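Side-chain contacts in peptidase, C14 family (Geobacter sulfurreducens PCA, PDB 3BIJ), which is probably a cysteine-type endopeptidase of the caspase-like C14 family, although its actual activity and substrates have not been established: residues L110-D113 / E114-L118; S242-K245 / A246-R250; R165-Q169 / S170-R174; A38-E42 / R43-V47; V140-M143 / A144-G148. All coordinates share one frame; numbering follows the deposited sequence.

Contact 1: residues L110-D113 / E114-L118; sequences LIDD and ELYAL
E114 reaches back to I111 at the start of helix 112-119: its OE2 takes the backbone N-H of I111, N to OE2 2.9 Å, on the anti side of the carboxylate and 16° out of its plane. CG lies beside the backbone N (chi1 -51°) and the chain runs extended from there, which carries the carboxylate back to that N-H, with OE2 3.4 Å from I111 CD1. E114 CB packs on L110 CD1 at 3.6 Å. OE1 forms a salt bridge with R57, so both oxygens are held, which should limit rotation of the carboxylate. This is the glutamate half of a capping box, without its partner bond, placed where strand 109-111 of the caspase-like sheet turns directly into the helix. I111, at the N-cap, has an apolar side chain and so cannot supply the reciprocal bond; its carbonyl O takes weak bonds from the N-H groups of E114 and L115. L115 sets CB 4.3 Å from L110 CD2, both leucines facing helix 57-70, where I61 and I64 give them apolar neighbours. Y116 gives its N-H to D112 O at 2.8 Å, and that oxygen also stands 3.0 Å above the Y116 ring plane, offset toward the rim, while D112 CB approaches CE1 at 3.9 Å. A117 N bonds D113 O.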
loop_
_atom_site.group_PDB
_atom_site.type_symbol
_atom_site.label_atom_id
_atom_site.label_comp_id
_atom_site.label_asym_id
_atom_site.label_seq_id
_atom_site.Cartn_x
_atom_site.Cartn_y
_atom_site.Cartn_z
ATOM N N LEU A 110 -33.995 14.173 -8.226
ATOM C CA LEU A 110 -35.235 14.049 -7.491
ATOM C C LEU A 110 -34.832 14.224 -6.043
ATOM O O LEU A 110 -34.154 13.366 -5.496
ATOM C CB LEU A 110 -35.832 12.659 -7.714
ATOM C CG LEU A 110 -37.134 12.326 -6.988
ATOM C CD1 LEU A 110 -38.264 13.180 -7.533
ATOM C CD2 LEU A 110 -37.443 10.864 -7.159
ATOM N N ILE A 111 -35.221 15.340 -5.429
ATOM C CA ILE A 111 -34.865 15.601 -4.037
ATOM C C ILE A 111 -35.479 14.562 -3.114
ATOM O O ILE A 111 -36.649 14.201 -3.262
ATOM C CB ILE A 111 -35.328 17.004 -3.567
ATOM C CG1 ILE A 111 -34.456 18.088 -4.196
ATOM C CG2 ILE A 111 -35.187 17.118 -2.058
ATOM C CD1 ILE A 111 -34.518 18.148 -5.706
ATOM N N ASP A 112 -34.694 14.093 -2.150
ATOM C CA ASP A 112 -35.181 13.086 -1.215
ATOM C C ASP A 112 -36.566 13.406 -0.657
ATOM O O ASP A 112 -37.366 12.506 -0.392
ATOM C CB ASP A 112 -34.177 12.879 -0.071
ATOM C CG ASP A 112 -33.868 14.158 0.687
ATOM O OD1 ASP A 112 -32.962 14.124 1.551
ATOM O OD2 ASP A 112 -34.518 15.191 0.424
ATOM N N ASP A 113 -36.858 14.686 -0.479
ATOM C CA ASP A 113 -38.160 15.071 0.039
ATOM C C ASP A 113 -39.277 14.738 -0.937
ATOM O O ASP A 113 -40.355 14.327 -0.527
ATOM C CB ASP A 113 -38.169 16.561 0.376
ATOM C CG ASP A 113 -37.530 16.849 1.723
ATOM O OD1 ASP A 113 -36.838 17.889 1.861
ATOM O OD2 ASP A 113 -37.733 16.028 2.647
ATOM N N GLU A 114 -39.024 14.916 -2.227
ATOM C CA GLU A 114 -40.038 14.604 -3.227
ATOM C C GLU A 114 -40.378 13.114 -3.180
ATOM O O GLU A 114 -41.539 12.737 -3.308
ATOM C CB GLU A 114 -39.543 14.964 -4.627
ATOM C CG GLU A 114 -38.986 16.374 -4.762
ATOM C CD GLU A 114 -38.656 16.735 -6.202
ATOM O OE1 GLU A 114 -39.595 17.045 -6.967
ATOM O OE2 GLU A 114 -37.457 16.694 -6.571
ATOM N N LEU A 115 -39.361 12.271 -3.004
ATOM C CA LEU A 115 -39.556 10.824 -2.933
ATOM C C LEU A 115 -40.266 10.466 -1.636
ATOM O O LEU A 115 -41.228 9.698 -1.629
ATOM C CB LEU A 115 -38.207 10.106 -2.985
ATOM C CG LEU A 115 -38.247 8.595 -2.781
ATOM C CD1 LEU A 115 -39.059 7.941 -3.884
ATOM C CD2 LEU A 115 -36.829 8.051 -2.745
ATOM N N TYR A 116 -39.776 11.019 -0.534
ATOM C CA TYR A 116 -40.378 10.760 0.759
ATOM C C TYR A 116 -41.851 11.128 0.729
ATOM O O TYR A 116 -42.686 10.373 1.221
ATOM C CB TYR A 116 -39.652 11.550 1.851
ATOM C CG TYR A 116 -38.257 11.046 2.141
ATOM C CD1 TYR A 116 -37.331 11.841 2.825
ATOM C CD2 TYR A 116 -37.855 9.777 1.718
ATOM C CE1 TYR A 116 -36.034 11.385 3.075
ATOM C CE2 TYR A 116 -36.575 9.312 1.959
ATOM C CZ TYR A 116 -35.664 10.118 2.635
ATOM O OH TYR A 116 -34.384 9.653 2.851
ATOM N N ALA A 117 -42.181 12.274 0.138
ATOM C CA ALA A 117 -43.579 12.708 0.075
ATOM C C ALA A 117 -44.407 11.733 -0.753
ATOM O O ALA A 117 -45.548 11.408 -0.399
ATOM C CB ALA A 117 -43.684 14.106 -0.522
ATOM N N LEU A 118 -43.835 11.271 -1.859
ATOM C CA LEU A 118 -44.521 10.322 -2.725
ATOM C C LEU A 118 -44.833 9.043 -1.943
ATOM O O LEU A 118 -45.935 8.489 -2.039
ATOM C CB LEU A 118 -43.658 10.006 -3.953
ATOM C CG LEU A 118 -44.006 10.694 -5.280
ATOM C CD1 LEU A 118 -44.387 12.134 -5.052
ATOM C CD2 LEU A 118 -42.822 10.602 -6.214
#

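Contact 2: residues S242-K245 / A246-R250; sequences SFHK and AIVRR
F243 and H244 both hold CG anti to the backbone N (chi1 -172° and 171°), and their rings thereby meet I247 and V248, the residues one turn further along. I247 keeps CG1 beside its own backbone N and extends CD1 over the centre of the F243 ring, 4.1 Å from CD1 to the centroid and 11° off the normal, a CH-pi contact over the face. V248 makes a less centred CH-pi contact with the imidazole: CG1 lies over the H244 face toward its rim, 3.5 Å from CE1. Both pairs repeat the i to i+4 spacing of helix 240-250, whose backbone bonds include V248 N to H244 O at 3.0 Å. F243 and I247 share V230 of helix 222-231 as a neighbour, so large apolar groups fit that flank. The other methyl of V248, CG2, is 3.2 Å from K245 O. With an alanine here in place of V248 the methyl over the H244 face is gone, and the imidazole would probably be freer to turn against F259. K245, on the exposed flank, bends at its last two torsions and carries NZ to a salt bridge with D210 of the second subunit, another copy of this protein.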
loop_
_atom_site.group_PDB
_atom_site.type_symbol
_atom_site.label_atom_id
_atom_site.label_comp_id
_atom_site.label_asym_id
_atom_site.label_seq_id
_atom_site.Cartn_x
_atom_site.Cartn_y
_atom_site.Cartn_z
ATOM N N SER A 242 -33.374 -11.547 8.317
ATOM C CA SER A 242 -32.373 -12.567 8.020
ATOM C C SER A 242 -31.759 -12.358 6.649
ATOM O O SER A 242 -30.569 -12.601 6.460
ATOM C CB SER A 242 -32.994 -13.954 8.078
ATOM O OG SER A 242 -33.470 -14.208 9.379
ATOM N N PHE A 243 -32.579 -11.914 5.699
ATOM C CA PHE A 243 -32.119 -11.686 4.339
ATOM C C PHE A 243 -31.013 -10.627 4.393
ATOM O O PHE A 243 -29.903 -10.814 3.883
ATOM C CB PHE A 243 -33.297 -11.216 3.489
ATOM C CG PHE A 243 -32.997 -11.116 2.030
ATOM C CD1 PHE A 243 -32.424 -12.181 1.348
ATOM C CD2 PHE A 243 -33.339 -9.963 1.324
ATOM C CE1 PHE A 243 -32.202 -12.097 -0.018
ATOM C CE2 PHE A 243 -33.126 -9.864 -0.035
ATOM C CZ PHE A 243 -32.557 -10.928 -0.718
ATOM N N HIS A 244 -31.326 -9.526 5.061
ATOM C CA HIS A 244 -30.409 -8.425 5.222
ATOM C C HIS A 244 -29.122 -8.874 5.929
ATOM O O HIS A 244 -28.023 -8.611 5.448
ATOM C CB HIS A 244 -31.117 -7.323 6.007
ATOM C CG HIS A 244 -30.213 -6.209 6.435
ATOM N ND1 HIS A 244 -29.652 -5.322 5.541
ATOM C CD2 HIS A 244 -29.760 -5.849 7.660
ATOM C CE1 HIS A 244 -28.892 -4.464 6.198
ATOM N NE2 HIS A 244 -28.941 -4.761 7.483
ATOM N N LYS A 245 -29.257 -9.564 7.058
ATOM C CA LYS A 245 -28.081 -10.027 7.808
ATOM C C LYS A 245 -27.177 -10.952 6.996
ATOM O O LYS A 245 -25.947 -10.906 7.121
ATOM C CB LYS A 245 -28.509 -10.731 9.101
ATOM C CG LYS A 245 -29.150 -9.794 10.119
ATOM C CD LYS A 245 -29.581 -10.529 11.388
ATOM C CE LYS A 245 -28.376 -11.073 12.171
ATOM N NZ LYS A 245 -27.522 -9.977 12.765
ATOM N N ALA A 246 -27.788 -11.780 6.154
ATOM C CA ALA A 246 -27.031 -12.705 5.311
ATOM C C ALA A 246 -26.259 -11.953 4.220
ATOM O O ALA A 246 -25.192 -12.386 3.791
ATOM C CB ALA A 246 -27.976 -13.733 4.675
ATOM N N ILE A 247 -26.803 -10.832 3.768
ATOM C CA ILE A 247 -26.134 -10.062 2.738
ATOM C C ILE A 247 -24.958 -9.312 3.338
ATOM O O ILE A 247 -23.830 -9.478 2.886
ATOM C CB ILE A 247 -27.099 -9.067 2.067
ATOM C CG1 ILE A 247 -28.191 -9.844 1.338
ATOM C CG2 ILE A 247 -26.351 -8.171 1.095
ATOM C CD1 ILE A 247 -29.264 -8.990 0.761
ATOM N N VAL A 248 -25.214 -8.501 4.362
ATOM C CA VAL A 248 -24.139 -7.749 4.993
ATOM C C VAL A 248 -22.980 -8.657 5.397
ATOM O O VAL A 248 -21.828 -8.249 5.356
ATOM C CB VAL A 248 -24.625 -6.966 6.239
ATOM C CG1 VAL A 248 -25.855 -6.152 5.892
ATOM C CG2 VAL A 248 -24.892 -7.905 7.382
ATOM N N ARG A 249 -23.280 -9.891 5.764
ATOM C CA ARG A 249 -22.243 -10.814 6.176
ATOM C C ARG A 249 -21.214 -11.038 5.078
ATOM O O ARG A 249 -20.039 -11.252 5.362
ATOM C CB ARG A 249 -22.866 -12.151 6.573
ATOM C CG ARG A 249 -22.330 -12.738 7.869
ATOM C CD ARG A 249 -22.516 -11.754 9.026
ATOM N NE ARG A 249 -22.152 -12.344 10.321
ATOM C CZ ARG A 249 -22.836 -13.317 10.913
ATOM N NH1 ARG A 249 -23.927 -13.809 10.328
ATOM N NH2 ARG A 249 -22.430 -13.796 12.080
ATOM N N ARG A 250 -21.661 -10.972 3.827
ATOM C CA ARG A 250 -20.808 -11.192 2.660
ATOM C C ARG A 250 -20.135 -9.928 2.135
ATOM O O ARG A 250 -19.135 -9.995 1.428
ATOM C CB ARG A 250 -21.649 -11.806 1.544
ATOM C CG ARG A 250 -22.435 -13.035 1.986
ATOM C CD ARG A 250 -23.372 -13.521 0.894
ATOM N NE ARG A 250 -22.643 -13.980 -0.293
ATOM C CZ ARG A 250 -21.956 -15.115 -0.360
ATOM N NH1 ARG A 250 -21.894 -15.931 0.690
ATOM N NH2 ARG A 250 -21.335 -15.429 -1.480
#

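Contact 3: residues R165-Q169 / S170-R174; sequences RAMPQ and SVAMR
Apolar contacts carry most of the meeting between M167, P168 and the first turn of helix 169-178. In M167, present as selenomethionine, chi1 of 174° swings CG to the carbonyl side and sets it 3.8 Å from V171 CG1; the bend at the last torsion then turns the terminal CE to A172 CB at 3.4 Å. P168 brings CG to the other valine methyl, V171 CG2, also at 3.4 Å, so the branched V171 is touched on both arms, whereas the small A172 leaves room for the selenomethionine tip. The loop that follows strand 163-164 enters the helix here, with P168 at the N-cap, a position where proline's missing N-H costs the helix no bond. Backbone hydrogen bonds form the second group: A172 N meets P168 O in the carbonyl plane at 3.0 Å, and M173 N gives to Q169 O at 3.1 Å. Among the polar side chains, S170 OG turns to another chain, bonding N220 OD1 of the fourth subunit, whose F219 packs on P168 and V171.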
loop_
_atom_site.group_PDB
_atom_site.type_symbol
_atom_site.label_atom_id
_atom_site.label_comp_id
_atom_site.label_asym_id
_atom_site.label_seq_id
_atom_site.Cartn_x
_atom_site.Cartn_y
_atom_site.Cartn_z
ATOM N N ARG A 165 -21.451 4.815 -7.086
ATOM C CA ARG A 165 -22.687 5.405 -7.559
ATOM C C ARG A 165 -23.060 6.717 -6.888
ATOM O O ARG A 165 -24.193 6.917 -6.453
ATOM C CB ARG A 165 -23.800 4.372 -7.422
ATOM C CG ARG A 165 -23.556 3.147 -8.296
ATOM C CD ARG A 165 -24.672 2.114 -8.193
ATOM N NE ARG A 165 -24.516 1.044 -9.168
ATOM C CZ ARG A 165 -25.325 -0.002 -9.272
ATOM N NH1 ARG A 165 -25.090 -0.920 -10.206
ATOM N NH2 ARG A 165 -26.361 -0.127 -8.442
ATOM N N ALA A 166 -22.090 7.619 -6.816
ATOM C CA ALA A 166 -22.321 8.926 -6.219
ATOM C C ALA A 166 -21.826 9.993 -7.181
ATOM O O ALA A 166 -20.732 9.886 -7.743
ATOM C CB ALA A 166 -21.583 9.040 -4.897
HETATM N N MSE A 167 -22.633 11.027 -7.368
HETATM C CA MSE A 167 -22.253 12.105 -8.253
HETATM C C MSE A 167 -21.139 12.898 -7.568
HETATM O O MSE A 167 -21.223 13.197 -6.369
HETATM C CB MSE A 167 -23.467 12.991 -8.543
HETATM C CG MSE A 167 -23.168 14.235 -9.352
HETATM SE SE MSE A 167 -24.801 15.210 -9.823
HETATM C CE MSE A 167 -25.421 15.676 -8.025
ATOM N N PRO A 168 -20.055 13.209 -8.303
ATOM C CA PRO A 168 -18.963 13.971 -7.691
ATOM C C PRO A 168 -19.416 15.364 -7.264
ATOM O O PRO A 168 -20.181 16.019 -7.967
ATOM C CB PRO A 168 -17.894 13.983 -8.779
ATOM C CG PRO A 168 -18.673 13.794 -10.036
ATOM C CD PRO A 168 -19.694 12.776 -9.663
ATOM N N GLN A 169 -18.941 15.808 -6.108
ATOM C CA GLN A 169 -19.329 17.103 -5.575
ATOM C C GLN A 169 -19.188 18.248 -6.556
ATOM O O GLN A 169 -20.022 19.152 -6.588
ATOM C CB GLN A 169 -18.535 17.408 -4.313
ATOM C CG GLN A 169 -18.846 16.467 -3.174
ATOM C CD GLN A 169 -18.151 16.867 -1.894
ATOM O OE1 GLN A 169 -18.309 16.210 -0.865
ATOM N NE2 GLN A 169 -17.374 17.951 -1.946
ATOM N N SER A 170 -18.135 18.231 -7.359
ATOM C CA SER A 170 -17.961 19.304 -8.324
ATOM C C SER A 170 -19.156 19.379 -9.274
ATOM O O SER A 170 -19.722 20.451 -9.493
ATOM C CB SER A 170 -16.673 19.091 -9.095
ATOM O OG SER A 170 -15.598 19.108 -8.176
ATOM N N VAL A 171 -19.543 18.229 -9.822
ATOM C CA VAL A 171 -20.672 18.147 -10.732
ATOM C C VAL A 171 -21.965 18.545 -10.035
ATOM O O VAL A 171 -22.818 19.193 -10.631
ATOM C CB VAL A 171 -20.836 16.716 -11.281
ATOM C CG1 VAL A 171 -22.120 16.606 -12.102
ATOM C CG2 VAL A 171 -19.637 16.354 -12.137
ATOM N N ALA A 172 -22.113 18.159 -8.773
ATOM C CA ALA A 172 -23.318 18.480 -8.026
ATOM C C ALA A 172 -23.559 19.985 -7.974
ATOM O O ALA A 172 -24.683 20.444 -8.173
ATOM C CB ALA A 172 -23.223 17.925 -6.624
HETATM N N MSE A 173 -22.501 20.745 -7.700
HETATM C CA MSE A 173 -22.593 22.197 -7.612
HETATM C C MSE A 173 -22.739 22.814 -8.994
HETATM O O MSE A 173 -23.529 23.740 -9.204
HETATM C CB MSE A 173 -21.347 22.761 -6.929
HETATM C CG MSE A 173 -21.058 22.137 -5.557
HETATM SE SE MSE A 173 -19.442 22.830 -4.691
HETATM C CE MSE A 173 -18.124 22.199 -6.010
ATOM N N ARG A 174 -21.958 22.306 -9.935
ATOM C CA ARG A 174 -22.019 22.806 -11.296
ATOM C C ARG A 174 -23.443 22.611 -11.843
ATOM O O ARG A 174 -24.004 23.514 -12.468
ATOM C CB ARG A 174 -20.999 22.069 -12.174
ATOM C CG ARG A 174 -20.822 22.697 -13.559
ATOM C CD ARG A 174 -20.188 21.736 -14.538
ATOM N NE ARG A 174 -18.736 21.748 -14.520
ATOM C CZ ARG A 174 -17.985 20.853 -15.163
ATOM N NH1 ARG A 174 -16.656 20.926 -15.121
ATOM N NH2 ARG A 174 -18.560 19.865 -15.839
#

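Contact 4: residues A38-E42 / R43-V47; sequences AIAAE and RGFAV
R43 NE bonds E42 OE2 at 2.9 Å, on the syn side of the carboxylate and tilted from its plane, in a salt bridge between neighbours in sequence. The two chains run side by side, with carboxylate and guanidinium planes only 4° apart, so that NH2 can add a weak second bond to E42 OE1 at 3.5 Å. The bends in both chains make this pairing possible, E42 at chi2 and R43 at chi2 and chi3. Helix 29-42 closes in a Schellman motif: G44, with phi 96°, sends its N-H to A41 O at 3.1 Å, and F45 N returns to A40 O, an oxygen whose position is less sure. At these backbone angles a CB would jam against the preceding carbonyl, which calls for glycine. The turned chain lets F45 pack its CB on A40 CB and brings V47 CG1 to A41 CB at 4.1 Å, apolar contacts that small alanines permit. The turn belongs to the beta-alpha-beta unit of strand 4-10, helix 29-42 and strand 46-51, where F45 packs on A6, I76 and M78 of the sheet while I39 faces helix 222-231.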
loop_
_atom_site.group_PDB
_atom_site.type_symbol
_atom_site.label_atom_id
_atom_site.label_comp_id
_atom_site.label_asym_id
_atom_site.label_seq_id
_atom_site.Cartn_x
_atom_site.Cartn_y
_atom_site.Cartn_z
ATOM N N ALA A 38 -36.906 -8.990 -12.574
ATOM C CA ALA A 38 -37.080 -10.422 -12.799
ATOM C C ALA A 38 -37.587 -11.110 -11.527
ATOM O O ALA A 38 -38.517 -11.925 -11.574
ATOM C CB ALA A 38 -35.767 -11.064 -13.260
ATOM N N ILE A 39 -36.974 -10.794 -10.388
ATOM C CA ILE A 39 -37.393 -11.375 -9.115
ATOM C C ILE A 39 -38.819 -10.937 -8.823
ATOM O O ILE A 39 -39.659 -11.754 -8.460
ATOM C CB ILE A 39 -36.492 -10.909 -7.939
ATOM C CG1 ILE A 39 -35.109 -11.549 -8.066
ATOM C CG2 ILE A 39 -37.161 -11.230 -6.606
ATOM C CD1 ILE A 39 -34.132 -11.156 -6.958
ATOM N N ALA A 40 -39.100 -9.649 -8.989
ATOM C CA ALA A 40 -40.446 -9.149 -8.718
ATOM C C ALA A 40 -41.512 -9.838 -9.571
ATOM O O ALA A 40 -42.593 -10.175 -9.080
ATOM C CB ALA A 40 -40.501 -7.664 -8.934
ATOM N N ALA A 41 -41.208 -10.052 -10.846
ATOM C CA ALA A 41 -42.159 -10.689 -11.752
ATOM C C ALA A 41 -42.431 -12.113 -11.306
ATOM O O ALA A 41 -43.575 -12.557 -11.298
ATOM C CB ALA A 41 -41.612 -10.685 -13.177
ATOM N N GLU A 42 -41.369 -12.823 -10.933
ATOM C CA GLU A 42 -41.485 -14.202 -10.489
ATOM C C GLU A 42 -42.213 -14.312 -9.152
ATOM O O GLU A 42 -42.686 -15.382 -8.791
ATOM C CB GLU A 42 -40.094 -14.838 -10.383
ATOM C CG GLU A 42 -40.099 -16.316 -9.997
ATOM C CD GLU A 42 -40.283 -16.546 -8.496
ATOM O OE1 GLU A 42 -40.553 -17.706 -8.091
ATOM O OE2 GLU A 42 -40.153 -15.571 -7.719
ATOM N N ARG A 43 -42.303 -13.205 -8.424
ATOM C CA ARG A 43 -42.975 -13.185 -7.132
ATOM C C ARG A 43 -44.443 -12.769 -7.240
ATOM O O ARG A 43 -45.158 -12.732 -6.238
ATOM C CB ARG A 43 -42.247 -12.225 -6.186
ATOM C CG ARG A 43 -40.892 -12.702 -5.688
ATOM C CD ARG A 43 -41.032 -13.756 -4.600
ATOM N NE ARG A 43 -41.367 -15.069 -5.141
ATOM C CZ ARG A 43 -41.729 -16.110 -4.397
ATOM N NH1 ARG A 43 -41.807 -15.980 -3.081
ATOM N NH2 ARG A 43 -42.007 -17.282 -4.965
ATOM N N GLY A 44 -44.891 -12.439 -8.447
ATOM C CA GLY A 44 -46.278 -12.038 -8.624
ATOM C C GLY A 44 -46.496 -10.542 -8.616
ATOM O O GLY A 44 -47.572 -10.063 -8.266
ATOM N N PHE A 45 -45.464 -9.806 -9.018
ATOM C CA PHE A 45 -45.501 -8.351 -9.071
ATOM C C PHE A 45 -45.838 -7.843 -10.473
ATOM O O PHE A 45 -45.447 -8.445 -11.469
ATOM C CB PHE A 45 -44.131 -7.793 -8.659
ATOM C CG PHE A 45 -44.008 -7.479 -7.192
ATOM C CD1 PHE A 45 -44.616 -6.342 -6.661
ATOM C CD2 PHE A 45 -43.285 -8.324 -6.336
ATOM C CE1 PHE A 45 -44.513 -6.045 -5.306
ATOM C CE2 PHE A 45 -43.174 -8.039 -4.978
ATOM C CZ PHE A 45 -43.791 -6.894 -4.457
ATOM N N ALA A 46 -46.587 -6.751 -10.550
ATOM C CA ALA A 46 -46.882 -6.142 -11.837
ATOM C C ALA A 46 -45.707 -5.175 -11.974
ATOM O O ALA A 46 -45.768 -4.048 -11.481
ATOM C CB ALA A 46 -48.199 -5.369 -11.779
ATOM N N VAL A 47 -44.639 -5.620 -12.625
ATOM C CA VAL A 47 -43.439 -4.808 -12.768
ATOM C C VAL A 47 -43.384 -3.853 -13.957
ATOM O O VAL A 47 -43.887 -4.149 -15.042
ATOM C CB VAL A 47 -42.179 -5.714 -12.797
ATOM C CG1 VAL A 47 -42.302 -6.722 -13.909
ATOM C CG2 VAL A 47 -40.922 -4.869 -12.981
#

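Contact 5: residues V140-M143 / A144-G148; sequences VVKM and AYYNG
Side chains of K142 and Y146 pack one turn apart on the short helix 140-145 and its end, a local i to i+4 contact where the helix leads into a type I beta turn from Y145 to G148 and is touched by other subunits on part of its surface. Three backbone bonds build the helix, A144 N to V140 O, Y145 N to V141 O and Y146 N to K142 O, the last at 3.0 Å. On one flank K142 starts out away from its own N (chi1 -176°) and runs alongside Y146 in the same direction, its NZ gripped by three carbonyl oxygens, of H136, D210 and Q212. The long aliphatic part suits an aromatic neighbour while the buried ammonium is satisfied at its end. Y146 OH bonds the N-H of L213, which fixes the far end of that ring as well. Y145 meets the carbonyl of V141, its CD1 3.1 Å from V141 O, and sends its OH to R250 O of the second subunit. Without the phenol of Y145, as with a valine here, R250 O of the second subunit would probably lose this partner and a gap would open beside P252 of that subunit. A144 is small enough to pack against A144 of the fifth subunit. K142 CG lies at the edge of the Y146 ring, in its plane, 3.8 Å from CD2.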
loop_
_atom_site.group_PDB
_atom_site.type_symbol
_atom_site.label_atom_id
_atom_site.label_comp_id
_atom_site.label_asym_id
_atom_site.label_seq_id
_atom_site.Cartn_x
_atom_site.Cartn_y
_atom_site.Cartn_z
ATOM N N VAL A 140 -17.107 16.374 3.201
ATOM C CA VAL A 140 -15.689 16.263 2.878
ATOM C C VAL A 140 -15.013 15.144 3.672
ATOM O O VAL A 140 -14.043 14.552 3.211
ATOM C CB VAL A 140 -14.953 17.609 3.131
ATOM C CG1 VAL A 140 -15.196 18.090 4.551
ATOM C CG2 VAL A 140 -13.466 17.451 2.856
ATOM N N VAL A 141 -15.535 14.833 4.855
ATOM C CA VAL A 141 -14.942 13.777 5.665
ATOM C C VAL A 141 -15.021 12.413 4.957
ATOM O O VAL A 141 -14.100 11.594 5.051
ATOM C CB VAL A 141 -15.626 13.676 7.031
ATOM C CG1 VAL A 141 -15.736 15.057 7.649
ATOM C CG2 VAL A 141 -16.994 13.052 6.885
ATOM N N LYS A 142 -16.123 12.172 4.248
ATOM C CA LYS A 142 -16.293 10.917 3.532
ATOM C C LYS A 142 -15.299 10.917 2.396
ATOM O O LYS A 142 -14.637 9.915 2.123
ATOM C CB LYS A 142 -17.711 10.786 2.958
ATOM C CG LYS A 142 -17.958 9.443 2.277
ATOM C CD LYS A 142 -19.312 9.354 1.592
ATOM C CE LYS A 142 -20.459 9.409 2.576
ATOM N NZ LYS A 142 -21.784 9.172 1.919
HETATM N N MSE A 143 -15.207 12.056 1.725
HETATM C CA MSE A 143 -14.282 12.212 0.611
HETATM C C MSE A 143 -12.862 11.988 1.114
HETATM O O MSE A 143 -12.040 11.385 0.431
HETATM C CB MSE A 143 -14.424 13.617 0.020
HETATM C CG MSE A 143 -14.775 13.631 -1.463
HETATM SE SE MSE A 143 -16.341 12.574 -1.911
HETATM C CE MSE A 143 -15.463 10.890 -2.411
ATOM N N ALA A 144 -12.600 12.469 2.328
ATOM C CA ALA A 144 -11.298 12.334 2.964
ATOM C C ALA A 144 -10.913 10.868 3.140
ATOM O O ALA A 144 -9.846 10.442 2.703
ATOM C CB ALA A 144 -11.321 13.033 4.314
ATOM N N TYR A 145 -11.782 10.102 3.794
ATOM C CA TYR A 145 -11.529 8.689 4.024
ATOM C C TYR A 145 -11.386 7.907 2.727
ATOM O O TYR A 145 -10.560 7.008 2.646
ATOM C CB TYR A 145 -12.655 8.081 4.850
ATOM C CG TYR A 145 -12.609 8.410 6.323
ATOM C CD1 TYR A 145 -13.626 9.154 6.919
ATOM C CD2 TYR A 145 -11.583 7.923 7.135
ATOM C CE1 TYR A 145 -13.628 9.398 8.286
ATOM C CE2 TYR A 145 -11.572 8.159 8.506
ATOM C CZ TYR A 145 -12.600 8.893 9.076
ATOM O OH TYR A 145 -12.634 9.087 10.436
ATOM N N TYR A 146 -12.188 8.243 1.719
ATOM C CA TYR A 146 -12.128 7.541 0.442
ATOM C C TYR A 146 -11.036 8.022 -0.509
ATOM O O TYR A 146 -10.996 7.608 -1.668
ATOM C CB TYR A 146 -13.492 7.575 -0.260
ATOM C CG TYR A 146 -14.466 6.509 0.210
ATOM C CD1 TYR A 146 -14.260 5.161 -0.090
ATOM C CD2 TYR A 146 -15.586 6.847 0.967
ATOM C CE1 TYR A 146 -15.153 4.175 0.361
ATOM C CE2 TYR A 146 -16.481 5.872 1.420
ATOM C CZ TYR A 146 -16.258 4.540 1.116
ATOM O OH TYR A 146 -17.141 3.584 1.578
ATOM N N ASN A 147 -10.126 8.868 -0.027
ATOM C CA ASN A 147 -9.015 9.324 -0.877
ATOM C C ASN A 147 -7.747 8.481 -0.669
ATOM O O ASN A 147 -6.774 8.615 -1.416
ATOM C CB ASN A 147 -8.695 10.805 -0.632
ATOM C CG ASN A 147 -9.542 11.738 -1.495
ATOM O OD1 ASN A 147 -9.367 12.969 -1.466
ATOM N ND2 ASN A 147 -10.464 11.155 -2.271
ATOM N N GLY A 148 -7.769 7.608 0.342
ATOM C CA GLY A 148 -6.624 6.755 0.626
ATOM C C GLY A 148 -7.008 5.378 1.144
ATOM O O GLY A 148 -6.959 4.383 0.414
#

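In the fold
Along the chain the order is contact 4, contact 1, contact 5, contact 3 and contact 2, all within the caspase-like domain. Contacts 4 and 1 reach the same mixed sheet, through strands 46-51 and 109-111, with centres 25 Å apart. Contacts 3 and 5 are neighbours, centres 14 Å apart, where Q169 OE1 packs near V140 N and M143 SE. Contact 2 lies on the other side of the chain's centre from contact 1, yet its nearest atoms come within about 6 Å of contact 4. Contacts 2, 3 and 5 touch other subunits, and contacts 1 and 4 do not: helices 140-145, 169-178 and 240-250 lie at subunit interfaces, whereas contacts 1 and 4 join helices to strands within one chain.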